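Local coordinates for protein NADP-dependent glyceraldehyde-3-phosphate dehydrogenase (Bacillus halodurans, PDB 3PRL) that binds NADP and probably oxidises glyceraldehyde 3-phosphate without phosphorylating the product, as a member of the aldehyde dehydrogenase family, at residues Leu276-Ile281 / Lys314-Gln319; Gln308-Ile313 / Leu392-Val397; Glu318-Gly323 / Leu368-Leu373. All blocks are in the same frame, centred on the assembly; numbering follows the deposited sequence.

Contact 1 of 3, residues Leu276-Ile281 / Lys314-Gln319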
ATOM      1  N   LEU D 276     -28.496 -22.068  13.067  1.00 40.14           N
ATOM      2  CA  LEU D 276     -27.829 -20.865  12.542  1.00 39.17           C
ATOM      3  C   LEU D 276     -28.027 -20.682  11.030  1.00 37.87           C
ATOM      4  O   LEU D 276     -28.312 -19.573  10.554  1.00 37.14           O
ATOM      5  CB  LEU D 276     -26.329 -20.898  12.896  1.00 39.56           C
ATOM      6  CG  LEU D 276     -25.376 -19.763  12.484  1.00 41.29           C
ATOM      7  CD1 LEU D 276     -25.886 -18.384  12.925  1.00 38.47           C
ATOM      8  CD2 LEU D 276     -23.966 -20.021  13.040  1.00 38.72           C
ATOM      9  N   THR D 277     -27.871 -21.768  10.278  1.00 37.37           N
ATOM     10  CA  THR D 277     -28.131 -21.732   8.839  1.00 35.94           C
ATOM     11  C   THR D 277     -29.574 -21.294   8.554  1.00 35.31           C
ATOM     12  O   THR D 277     -29.791 -20.343   7.807  1.00 34.48           O
ATOM     13  CB  THR D 277     -27.865 -23.091   8.173  1.00 36.14           C
ATOM     14  OG1 THR D 277     -26.534 -23.526   8.473  1.00 34.08           O
ATOM     15  CG2 THR D 277     -28.054 -22.994   6.660  1.00 33.78           C
ATOM     16  N   ALA D 278     -30.546 -21.978   9.157  1.00 35.65           N
ATOM     17  CA  ALA D 278     -31.961 -21.643   8.953  1.00 35.46           C
ATOM     18  C   ALA D 278     -32.240 -20.165   9.252  1.00 34.63           C
ATOM     19  O   ALA D 278     -32.981 -19.494   8.524  1.00 34.08           O
ATOM     20  CB  ALA D 278     -32.869 -22.552   9.797  1.00 36.25           C
ATOM     21  N   SER D 279     -31.635 -19.670  10.327  1.00 34.53           N
ATOM     22  CA  SER D 279     -31.805 -18.286  10.731  1.00 34.08           C
ATOM     23  C   SER D 279     -31.126 -17.302   9.766  1.00 32.50           C
ATOM     24  O   SER D 279     -31.736 -16.315   9.375  1.00 32.06           O
ATOM     25  CB  SER D 279     -31.320 -18.083  12.164  1.00 34.62           C
ATOM     26  OG  SER D 279     -31.667 -16.788  12.606  1.00 39.46           O
ATOM     27  N   GLN D 280     -29.889 -17.583   9.367  1.00 32.10           N
ATOM     28  CA  GLN D 280     -29.198 -16.738   8.371  1.00 31.30           C
ATOM     29  C   GLN D 280     -29.974 -16.727   7.049  1.00 31.52           C
ATOM     30  O   GLN D 280     -30.205 -15.666   6.458  1.00 31.81           O
ATOM     31  CB  GLN D 280     -27.742 -17.196   8.152  1.00 30.99           C
ATOM     32  CG  GLN D 280     -26.754 -16.890   9.317  1.00 29.76           C
ATOM     33  CD  GLN D 280     -26.502 -15.387   9.537  1.00 30.42           C
ATOM     34  OE1 GLN D 280     -25.780 -14.744   8.782  1.00 28.71           O
ATOM     35  NE2 GLN D 280     -27.094 -14.833  10.587  1.00 29.58           N
ATOM     36  N   ILE D 281     -30.393 -17.910   6.602  1.00 31.66           N
ATOM     37  CA  ILE D 281     -31.175 -18.054   5.365  1.00 31.68           C
ATOM     38  C   ILE D 281     -32.429 -17.178   5.344  1.00 31.95           C
ATOM     39  O   ILE D 281     -32.597 -16.375   4.426  1.00 31.58           O
ATOM     40  CB  ILE D 281     -31.492 -19.546   5.031  1.00 32.07           C
ATOM     41  CG1 ILE D 281     -30.218 -20.264   4.581  1.00 30.20           C
ATOM     42  CG2 ILE D 281     -32.517 -19.671   3.921  1.00 30.50           C
ATOM     43  CD1 ILE D 281     -29.305 -19.409   3.752  1.00 31.19           C
ATOM     44  N   LYS D 314     -39.182 -23.488   7.753  1.00 43.45           N
ATOM     45  CA  LYS D 314     -40.642 -23.349   7.836  1.00 44.54           C
ATOM     46  C   LYS D 314     -41.068 -22.601   9.103  1.00 45.31           C
ATOM     47  O   LYS D 314     -41.897 -21.694   9.039  1.00 45.16           O
ATOM     48  CB  LYS D 314     -41.344 -24.715   7.760  1.00 45.56           C
ATOM     49  CG  LYS D 314     -42.884 -24.661   7.856  1.00 45.13           C
ATOM     50  CD  LYS D 314     -43.522 -25.961   7.378  1.00 47.12           C
ATOM     51  CE  LYS D 314     -44.894 -26.215   8.014  1.00 46.96           C
ATOM     52  NZ  LYS D 314     -45.970 -25.299   7.526  1.00 47.90           N
ATOM     53  N   GLU D 315     -40.479 -22.973  10.239  1.00 46.28           N
ATOM     54  CA  GLU D 315     -40.853 -22.403  11.535  1.00 47.58           C
ATOM     55  C   GLU D 315     -40.623 -20.895  11.597  1.00 46.04           C
ATOM     56  O   GLU D 315     -41.540 -20.143  11.959  1.00 46.15           O
ATOM     57  CB  GLU D 315     -40.116 -23.103  12.689  1.00 49.28           C
ATOM     58  CG  GLU D 315     -40.556 -22.664  14.091  1.00 55.68           C
ATOM     59  CD  GLU D 315     -39.410 -22.649  15.101  1.00 49.83           C
ATOM     60  OE1 GLU D 315     -39.623 -23.098  16.253  1.00 56.42           O
ATOM     61  OE2 GLU D 315     -38.295 -22.185  14.747  1.00 54.85           O
ATOM     62  N   LEU D 316     -39.412 -20.463  11.238  1.00 44.24           N
ATOM     63  CA  LEU D 316     -39.054 -19.047  11.290  1.00 42.89           C
ATOM     64  C   LEU D 316     -39.907 -18.229  10.324  1.00 42.75           C
ATOM     65  O   LEU D 316     -40.294 -17.113  10.638  1.00 42.32           O
ATOM     66  CB  LEU D 316     -37.552 -18.839  11.030  1.00 41.55           C
ATOM     67  CG  LEU D 316     -36.530 -19.589  11.907  1.00 41.53           C
ATOM     68  CD1 LEU D 316     -35.174 -19.626  11.220  1.00 41.05           C
ATOM     69  CD2 LEU D 316     -36.398 -19.006  13.311  1.00 41.90           C
ATOM     70  N   VAL D 317     -40.209 -18.805   9.159  1.00 43.60           N
ATOM     71  CA  VAL D 317     -41.038 -18.167   8.131  1.00 44.08           C
ATOM     72  C   VAL D 317     -42.476 -17.906   8.608  1.00 45.69           C
ATOM     73  O   VAL D 317     -43.045 -16.838   8.342  1.00 45.83           O
ATOM     74  CB  VAL D 317     -41.000 -18.987   6.807  1.00 44.27           C
ATOM     75  CG1 VAL D 317     -42.248 -18.770   5.958  1.00 43.78           C
ATOM     76  CG2 VAL D 317     -39.726 -18.659   6.011  1.00 42.72           C
ATOM     77  N   GLU D 318     -43.047 -18.873   9.329  1.00 46.68           N
ATOM     78  CA  GLU D 318     -44.345 -18.710   9.988  1.00 47.70           C
ATOM     79  C   GLU D 318     -44.295 -17.741  11.179  1.00 47.19           C
ATOM     80  O   GLU D 318     -45.337 -17.349  11.712  1.00 47.46           O
ATOM     81  CB  GLU D 318     -44.889 -20.074  10.421  1.00 49.25           C
ATOM     82  CG  GLU D 318     -45.850 -20.680   9.419  1.00 51.89           C
ATOM     83  CD  GLU D 318     -45.633 -22.168   9.209  1.00 50.33           C
ATOM     84  OE1 GLU D 318     -44.999 -22.818  10.077  1.00 52.76           O
ATOM     85  OE2 GLU D 318     -46.097 -22.684   8.166  1.00 52.66           O
ATOM     86  N   GLN D 319     -43.082 -17.370  11.592  1.00 46.20           N
ATOM     87  CA  GLN D 319     -42.877 -16.376  12.654  1.00 45.77           C
ATOM     88  C   GLN D 319     -42.842 -14.953  12.077  1.00 44.58           C
ATOM     89  O   GLN D 319     -42.965 -13.971  12.821  1.00 44.59           O
ATOM     90  CB  GLN D 319     -41.565 -16.647  13.408  1.00 45.80           C
ATOM     91  CG  GLN D 319     -41.675 -17.333  14.769  1.00 46.16           C
ATOM     92  CD  GLN D 319     -40.485 -16.993  15.692  1.00 46.44           C
ATOM     93  OE1 GLN D 319     -39.475 -16.425  15.253  1.00 45.13           O
ATOM     94  NE2 GLN D 319     -40.610 -17.335  16.971  1.00 46.64           N
TER
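L316 gives more surface to this meeting of two helices than any other residue, and it does so through one methyl. Its CD1 comes up against the backbone of 276-281 at the A278-S279 peptide, lying 3.5 Å from A278 O and 3.7 Å from S279 N. The same methyl also touches side chains, with A278 CB 4.0 Å from L316 CD1 and S279 CB at 4.3 Å. One carbon therefore covers a peptide unit as well as the CB of A278. The CB of L316 already points at the other helix, and the first torsion, with CG opposite the carbonyl carbon (chi1 -55°), carries CD1 onto that peptide. With only a methyl at A278, the CA atoms of S279 and L316 come to 7.3 Å. Helices 274-286 and 303-317 belong to the alpha/beta domain built on strands 264-268, 296-302 and 391-397, and helix 274-286 is the crossover of the beta-alpha-beta unit between the first two of these parallel strands. The interface extends past L316: on one helix A278 also packs on L309, N312 and I313 of the other, while further along V317 of helix 303-317 meets V282 and F286.

Contact 2 of 3, residues Gln308-Ile313 / Leu392-Val397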
ATOM      1  N   GLN D 308     -34.561 -31.698   8.019  1.00 44.27           N
ATOM      2  CA  GLN D 308     -34.410 -30.959   9.265  1.00 44.25           C
ATOM      3  C   GLN D 308     -34.251 -29.449   9.063  1.00 42.76           C
ATOM      4  O   GLN D 308     -34.851 -28.674   9.792  1.00 42.65           O
ATOM      5  CB  GLN D 308     -33.276 -31.537  10.123  1.00 45.21           C
ATOM      6  CG  GLN D 308     -33.232 -30.990  11.554  1.00 47.32           C
ATOM      7  CD  GLN D 308     -34.595 -31.023  12.249  1.00 46.05           C
ATOM      8  OE1 GLN D 308     -35.024 -32.060  12.764  1.00 49.10           O
ATOM      9  NE2 GLN D 308     -35.275 -29.876  12.271  1.00 47.49           N
ATOM     10  N   LEU D 309     -33.450 -29.039   8.078  1.00 41.57           N
ATOM     11  CA  LEU D 309     -33.253 -27.609   7.788  1.00 40.13           C
ATOM     12  C   LEU D 309     -34.549 -26.946   7.314  1.00 40.19           C
ATOM     13  O   LEU D 309     -34.935 -25.890   7.813  1.00 39.43           O
ATOM     14  CB  LEU D 309     -32.148 -27.409   6.748  1.00 39.14           C
ATOM     15  CG  LEU D 309     -31.936 -25.972   6.246  1.00 39.72           C
ATOM     16  CD1 LEU D 309     -31.205 -25.136   7.291  1.00 37.60           C
ATOM     17  CD2 LEU D 309     -31.217 -25.948   4.901  1.00 37.55           C
ATOM     18  N   VAL D 310     -35.219 -27.595   6.364  1.00 41.19           N
ATOM     19  CA  VAL D 310     -36.461 -27.082   5.784  1.00 41.61           C
ATOM     20  C   VAL D 310     -37.604 -27.064   6.805  1.00 43.03           C
ATOM     21  O   VAL D 310     -38.541 -26.269   6.686  1.00 43.25           O
ATOM     22  CB  VAL D 310     -36.816 -27.818   4.458  1.00 41.47           C
ATOM     23  CG1 VAL D 310     -37.489 -29.146   4.710  1.00 41.79           C
ATOM     24  CG2 VAL D 310     -37.665 -26.934   3.571  1.00 40.21           C
ATOM     25  N   ALA D 311     -37.497 -27.928   7.817  1.00 44.06           N
ATOM     26  CA  ALA D 311     -38.364 -27.874   8.988  1.00 44.95           C
ATOM     27  C   ALA D 311     -38.093 -26.607   9.810  1.00 44.14           C
ATOM     28  O   ALA D 311     -39.030 -25.884  10.173  1.00 43.74           O
ATOM     29  CB  ALA D 311     -38.206 -29.145   9.856  1.00 46.06           C
ATOM     30  N   ASN D 312     -36.817 -26.335  10.092  1.00 43.77           N
ATOM     31  CA  ASN D 312     -36.436 -25.124  10.831  1.00 43.45           C
ATOM     32  C   ASN D 312     -36.869 -23.873  10.071  1.00 42.91           C
ATOM     33  O   ASN D 312     -37.578 -23.023  10.617  1.00 43.21           O
ATOM     34  CB  ASN D 312     -34.930 -25.073  11.105  1.00 43.02           C
ATOM     35  CG  ASN D 312     -34.380 -26.365  11.699  1.00 45.54           C
ATOM     36  OD1 ASN D 312     -35.077 -27.102  12.406  1.00 44.70           O
ATOM     37  ND2 ASN D 312     -33.111 -26.638  11.415  1.00 43.45           N
ATOM     38  N   ILE D 313     -36.459 -23.788   8.803  1.00 42.05           N
ATOM     39  CA  ILE D 313     -36.860 -22.698   7.909  1.00 41.20           C
ATOM     40  C   ILE D 313     -38.375 -22.436   7.908  1.00 42.10           C
ATOM     41  O   ILE D 313     -38.802 -21.289   8.056  1.00 41.60           O
ATOM     42  CB  ILE D 313     -36.355 -22.924   6.471  1.00 40.46           C
ATOM     43  CG1 ILE D 313     -34.819 -22.938   6.446  1.00 38.04           C
ATOM     44  CG2 ILE D 313     -36.911 -21.835   5.530  1.00 38.04           C
ATOM     45  CD1 ILE D 313     -34.225 -23.605   5.219  1.00 39.79           C
ATOM     46  N   LEU D 392     -38.869 -18.160  -1.679  1.00 32.12           N
ATOM     47  CA  LEU D 392     -37.584 -18.815  -1.466  1.00 31.98           C
ATOM     48  C   LEU D 392     -37.692 -20.287  -1.829  1.00 32.41           C
ATOM     49  O   LEU D 392     -38.457 -21.024  -1.198  1.00 33.49           O
ATOM     50  CB  LEU D 392     -37.127 -18.653  -0.006  1.00 31.58           C
ATOM     51  CG  LEU D 392     -35.803 -19.299   0.425  1.00 33.23           C
ATOM     52  CD1 LEU D 392     -34.635 -18.740  -0.374  1.00 30.64           C
ATOM     53  CD2 LEU D 392     -35.577 -19.123   1.931  1.00 31.35           C
ATOM     54  N   PRO D 393     -36.958 -20.711  -2.863  1.00 31.84           N
ATOM     55  CA  PRO D 393     -36.970 -22.128  -3.226  1.00 32.56           C
ATOM     56  C   PRO D 393     -35.928 -22.929  -2.464  1.00 33.11           C
ATOM     57  O   PRO D 393     -34.869 -22.415  -2.126  1.00 32.19           O
ATOM     58  CB  PRO D 393     -36.637 -22.110  -4.718  1.00 32.04           C
ATOM     59  CG  PRO D 393     -35.829 -20.859  -4.910  1.00 31.94           C
ATOM     60  CD  PRO D 393     -36.316 -19.874  -3.893  1.00 30.88           C
ATOM     61  N   ILE D 394     -36.250 -24.187  -2.186  1.00 34.61           N
ATOM     62  CA  ILE D 394     -35.270 -25.117  -1.653  1.00 35.18           C
ATOM     63  C   ILE D 394     -34.978 -26.164  -2.733  1.00 36.28           C
ATOM     64  O   ILE D 394     -35.900 -26.707  -3.361  1.00 37.09           O
ATOM     65  CB  ILE D 394     -35.732 -25.775  -0.310  1.00 35.49           C
ATOM     66  CG1 ILE D 394     -36.446 -24.762   0.617  1.00 33.21           C
ATOM     67  CG2 ILE D 394     -34.567 -26.477   0.389  1.00 33.46           C
ATOM     68  CD1 ILE D 394     -35.614 -23.569   1.075  1.00 34.32           C
ATOM     69  N   ILE D 395     -33.694 -26.409  -2.976  1.00 36.41           N
ATOM     70  CA  ILE D 395     -33.291 -27.365  -3.988  1.00 37.95           C
ATOM     71  C   ILE D 395     -32.528 -28.489  -3.304  1.00 39.55           C
ATOM     72  O   ILE D 395     -31.464 -28.281  -2.728  1.00 39.02           O
ATOM     73  CB  ILE D 395     -32.498 -26.698  -5.151  1.00 37.36           C
ATOM     74  CG1 ILE D 395     -33.395 -25.705  -5.905  1.00 37.58           C
ATOM     75  CG2 ILE D 395     -31.953 -27.751  -6.110  1.00 38.33           C
ATOM     76  CD1 ILE D 395     -32.657 -24.747  -6.828  1.00 36.33           C
ATOM     77  N   ARG D 396     -33.119 -29.677  -3.326  1.00 41.73           N
ATOM     78  CA  ARG D 396     -32.528 -30.823  -2.652  1.00 43.70           C
ATOM     79  C   ARG D 396     -31.382 -31.345  -3.519  1.00 44.28           C
ATOM     80  O   ARG D 396     -31.571 -31.706  -4.680  1.00 44.47           O
ATOM     81  CB  ARG D 396     -33.574 -31.916  -2.353  1.00 45.24           C
ATOM     82  CG  ARG D 396     -35.007 -31.406  -2.192  1.00 47.50           C
ATOM     83  CD  ARG D 396     -35.787 -32.194  -1.146  1.00 46.37           C
ATOM     84  NE  ARG D 396     -35.838 -31.493   0.142  1.00 48.05           N
ATOM     85  CZ  ARG D 396     -36.237 -32.033   1.292  1.00 46.63           C
ATOM     86  NH1 ARG D 396     -36.610 -33.302   1.352  1.00 49.79           N
ATOM     87  NH2 ARG D 396     -36.241 -31.301   2.397  1.00 48.30           N
ATOM     88  N   VAL D 397     -30.186 -31.346  -2.947  1.00 44.70           N
ATOM     89  CA  VAL D 397     -28.974 -31.689  -3.687  1.00 45.15           C
ATOM     90  C   VAL D 397     -28.276 -32.906  -3.051  1.00 46.48           C
ATOM     91  O   VAL D 397     -28.566 -33.255  -1.908  1.00 46.99           O
ATOM     92  CB  VAL D 397     -28.050 -30.441  -3.781  1.00 44.05           C
ATOM     93  CG1 VAL D 397     -26.720 -30.782  -4.379  1.00 41.07           C
ATOM     94  CG2 VAL D 397     -28.719 -29.354  -4.603  1.00 40.59           C
TER
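V310 stands between I394 and R396 of strand 391-397, and each of its branches deals with a different neighbour. V310 CA is 7.8 Å from I394 CA, and the CB of the valine points to the strand. CB itself only skirts the arginine, with R396 NH2 4.1 Å away. The two methyls then divide. CG1 sits between the backbone N and the carbonyl carbon (chi1 81°) and reaches the edge of the guanidinium group near its plane, 3.4 Å from R396 NH2. CG2 is anti to the backbone N and lies 3.9 Å from I394 CG1, the valine and isoleucine side chains crossing at a slant. One turn further along the helix, I313 CD1 extends the apolar surface to I394 CD1 at 4.4 Å, a looser touch. The arginine arrives almost at right angles to V310, its chain bent at chi2 and chi3 so that a side chain rooted on the strand swings round to the helix. There its charge is met by D307, whose OD1 forms a salt bridge with R396 NH1, and D374 adds a long, weak ion pair to NE. The guanidinium can thus lie beside a valine methyl without losing a carboxylate partner, at the partly exposed border of an otherwise buried patch. Helix 308-313 and strand 392-397 run nearly antiparallel, at 169°, with axes 10.9 Å apart: helix 303-317, following strand 296-302, lies over parallel strands of a mixed sheet, as in the alpha/beta catalytic domain of aldehyde dehydrogenases.

Contact 3 of 3, residues Glu318-Gly323 / Leu368-Leu373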
ATOM      1  N   GLU D 318     -43.047 -18.873   9.329  1.00 46.68           N
ATOM      2  CA  GLU D 318     -44.345 -18.710   9.988  1.00 47.70           C
ATOM      3  C   GLU D 318     -44.295 -17.741  11.179  1.00 47.19           C
ATOM      4  O   GLU D 318     -45.337 -17.349  11.712  1.00 47.46           O
ATOM      5  CB  GLU D 318     -44.889 -20.074  10.421  1.00 49.25           C
ATOM      6  CG  GLU D 318     -45.850 -20.680   9.419  1.00 51.89           C
ATOM      7  CD  GLU D 318     -45.633 -22.168   9.209  1.00 50.33           C
ATOM      8  OE1 GLU D 318     -44.999 -22.818  10.077  1.00 52.76           O
ATOM      9  OE2 GLU D 318     -46.097 -22.684   8.166  1.00 52.66           O
ATOM     10  N   GLN D 319     -43.082 -17.370  11.592  1.00 46.20           N
ATOM     11  CA  GLN D 319     -42.877 -16.376  12.654  1.00 45.77           C
ATOM     12  C   GLN D 319     -42.842 -14.953  12.077  1.00 44.58           C
ATOM     13  O   GLN D 319     -42.965 -13.971  12.821  1.00 44.59           O
ATOM     14  CB  GLN D 319     -41.565 -16.647  13.408  1.00 45.80           C
ATOM     15  CG  GLN D 319     -41.675 -17.333  14.769  1.00 46.16           C
ATOM     16  CD  GLN D 319     -40.485 -16.993  15.692  1.00 46.44           C
ATOM     17  OE1 GLN D 319     -39.475 -16.425  15.253  1.00 45.13           O
ATOM     18  NE2 GLN D 319     -40.610 -17.335  16.971  1.00 46.64           N
ATOM     19  N   LEU D 320     -42.647 -14.843  10.759  1.00 43.21           N
ATOM     20  CA  LEU D 320     -42.598 -13.533  10.098  1.00 41.51           C
ATOM     21  C   LEU D 320     -43.970 -12.873  10.090  1.00 41.19           C
ATOM     22  O   LEU D 320     -44.969 -13.500   9.719  1.00 41.30           O
ATOM     23  CB  LEU D 320     -42.053 -13.636   8.662  1.00 40.40           C
ATOM     24  CG  LEU D 320     -40.744 -14.396   8.450  1.00 37.96           C
ATOM     25  CD1 LEU D 320     -40.476 -14.553   6.971  1.00 39.57           C
ATOM     26  CD2 LEU D 320     -39.547 -13.739   9.165  1.00 39.51           C
ATOM     27  N   THR D 321     -43.999 -11.609  10.505  1.00 40.85           N
ATOM     28  CA  THR D 321     -45.221 -10.809  10.513  1.00 41.15           C
ATOM     29  C   THR D 321     -45.433 -10.168   9.147  1.00 40.38           C
ATOM     30  O   THR D 321     -44.469  -9.790   8.472  1.00 40.16           O
ATOM     31  CB  THR D 321     -45.166  -9.680  11.578  1.00 41.60           C
ATOM     32  OG1 THR D 321     -44.123  -8.758  11.242  1.00 43.44           O
ATOM     33  CG2 THR D 321     -44.905 -10.244  12.967  1.00 44.62           C
ATOM     34  N   VAL D 322     -46.699 -10.053   8.754  1.00 40.08           N
ATOM     35  CA  VAL D 322     -47.100  -9.504   7.460  1.00 39.17           C
ATOM     36  C   VAL D 322     -47.974  -8.262   7.649  1.00 39.36           C
ATOM     37  O   VAL D 322     -48.930  -8.290   8.431  1.00 40.04           O
ATOM     38  CB  VAL D 322     -47.877 -10.550   6.625  1.00 39.34           C
ATOM     39  CG1 VAL D 322     -46.968 -11.674   6.200  1.00 40.89           C
ATOM     40  CG2 VAL D 322     -49.096 -11.117   7.412  1.00 42.11           C
ATOM     41  N   GLY D 323     -47.649  -7.174   6.946  1.00 38.74           N
ATOM     42  CA  GLY D 323     -48.440  -5.938   7.057  1.00 38.72           C
ATOM     43  C   GLY D 323     -47.815  -4.704   6.430  1.00 38.14           C
ATOM     44  O   GLY D 323     -47.020  -4.805   5.485  1.00 36.83           O
ATOM     45  N   LEU D 368     -47.695  -9.716  -0.359  1.00 41.81           N
ATOM     46  CA  LEU D 368     -47.508 -11.150  -0.529  1.00 41.89           C
ATOM     47  C   LEU D 368     -46.998 -11.812   0.733  1.00 41.73           C
ATOM     48  O   LEU D 368     -46.046 -11.332   1.354  1.00 41.29           O
ATOM     49  CB  LEU D 368     -46.534 -11.441  -1.662  1.00 41.53           C
ATOM     50  CG  LEU D 368     -47.122 -11.712  -3.040  1.00 42.36           C
ATOM     51  CD1 LEU D 368     -47.410 -10.406  -3.773  1.00 41.67           C
ATOM     52  CD2 LEU D 368     -46.147 -12.577  -3.832  1.00 41.61           C
ATOM     53  N   SER D 369     -47.640 -12.918   1.104  1.00 42.05           N
ATOM     54  CA  SER D 369     -47.167 -13.781   2.184  1.00 41.94           C
ATOM     55  C   SER D 369     -45.778 -14.300   1.850  1.00 40.89           C
ATOM     56  O   SER D 369     -45.482 -14.537   0.680  1.00 40.87           O
ATOM     57  CB  SER D 369     -48.116 -14.969   2.390  1.00 42.93           C
ATOM     58  OG  SER D 369     -49.206 -14.622   3.219  1.00 41.73           O
ATOM     59  N   PRO D 370     -44.908 -14.457   2.866  1.00 40.56           N
ATOM     60  CA  PRO D 370     -43.643 -15.076   2.506  1.00 39.96           C
ATOM     61  C   PRO D 370     -43.953 -16.481   1.992  1.00 40.42           C
ATOM     62  O   PRO D 370     -44.758 -17.207   2.587  1.00 40.73           O
ATOM     63  CB  PRO D 370     -42.866 -15.109   3.823  1.00 39.81           C
ATOM     64  CG  PRO D 370     -43.906 -14.983   4.903  1.00 39.69           C
ATOM     65  CD  PRO D 370     -45.013 -14.182   4.314  1.00 40.61           C
ATOM     66  N   THR D 371     -43.349 -16.835   0.867  1.00 40.21           N
ATOM     67  CA  THR D 371     -43.686 -18.069   0.197  1.00 40.89           C
ATOM     68  C   THR D 371     -42.495 -19.018   0.216  1.00 40.67           C
ATOM     69  O   THR D 371     -41.401 -18.671  -0.250  1.00 40.25           O
ATOM     70  CB  THR D 371     -44.215 -17.806  -1.242  1.00 41.12           C
ATOM     71  OG1 THR D 371     -45.280 -16.846  -1.195  1.00 40.11           O
ATOM     72  CG2 THR D 371     -44.748 -19.080  -1.850  1.00 40.74           C
ATOM     73  N   LEU D 372     -42.718 -20.205   0.783  1.00 41.02           N
ATOM     74  CA  LEU D 372     -41.706 -21.256   0.822  1.00 40.69           C
ATOM     75  C   LEU D 372     -42.088 -22.426  -0.073  1.00 41.31           C
ATOM     76  O   LEU D 372     -43.173 -23.013   0.069  1.00 41.76           O
ATOM     77  CB  LEU D 372     -41.455 -21.736   2.255  1.00 40.82           C
ATOM     78  CG  LEU D 372     -40.146 -22.500   2.501  1.00 39.01           C
ATOM     79  CD1 LEU D 372     -38.925 -21.617   2.239  1.00 39.71           C
ATOM     80  CD2 LEU D 372     -40.110 -23.037   3.913  1.00 41.12           C
ATOM     81  N   LEU D 373     -41.181 -22.757  -0.991  1.00 41.14           N
ATOM     82  CA  LEU D 373     -41.362 -23.882  -1.900  1.00 41.86           C
ATOM     83  C   LEU D 373     -40.265 -24.906  -1.691  1.00 42.13           C
ATOM     84  O   LEU D 373     -39.107 -24.549  -1.469  1.00 42.23           O
ATOM     85  CB  LEU D 373     -41.351 -23.405  -3.352  1.00 41.81           C
ATOM     86  CG  LEU D 373     -42.262 -22.237  -3.743  1.00 41.97           C
ATOM     87  CD1 LEU D 373     -41.762 -21.595  -5.024  1.00 41.03           C
ATOM     88  CD2 LEU D 373     -43.728 -22.686  -3.882  1.00 42.47           C
TER
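L320 to V322 and S369 to P370 are extended chains that pass in opposite senses, V322 facing S369 with CA atoms 6.8 Å apart and L320 facing P370 at 7.8 Å. They do not pair as strands: 318-323 is irregular chain following helix 303-317, whereas 368-373 belongs to the interrupted strand 367-374 of the alpha/beta domain's mixed sheet. From T371 onward that strand is bonded to its parallel neighbour 391-397, so P370 comes just before the regular part. The contact is apolar and gathers round the proline ring, which is buried while V322 remains exposed. In L320 a first torsion of -50° sets CG beside the backbone N, and CD1 meets the CB-CG side of the ring, 4.0 Å from both P370 CB and P370 CG. The two side chains lie alongside, running in opposite senses. L320 also packs on I331, and the T321 and G323 backbones are hydrogen-bonded to that of I331, which places this extended chain beside a second loop. V322 crosses the proline at about a right angle and meets the ring carbon bonded to N, with V322 CG1 3.7 Å from P370 CD.

Read from the N terminus, helix 274-286 comes first, and contact 1 closes the loop back to it through strand 296-302 and along helix 303-317. Contact 2 starts on that same helix, ahead of 314-319, and ends at 392-397, so the two loops cross. Contact 3 begins where contact 1 ends, sharing E318 and Q319, and its shorter loop to 368-373 falls wholly within the span of contact 2. The contacts also touch one another: I281 CG2 lies 3.7 Å from L392 CD2, and L392 N is probably hydrogen-bonded to T371 O. Together they place helix 303-317 and the loop after it against helix 274-286 and the adjacent parallel strands 367-374 and 391-397.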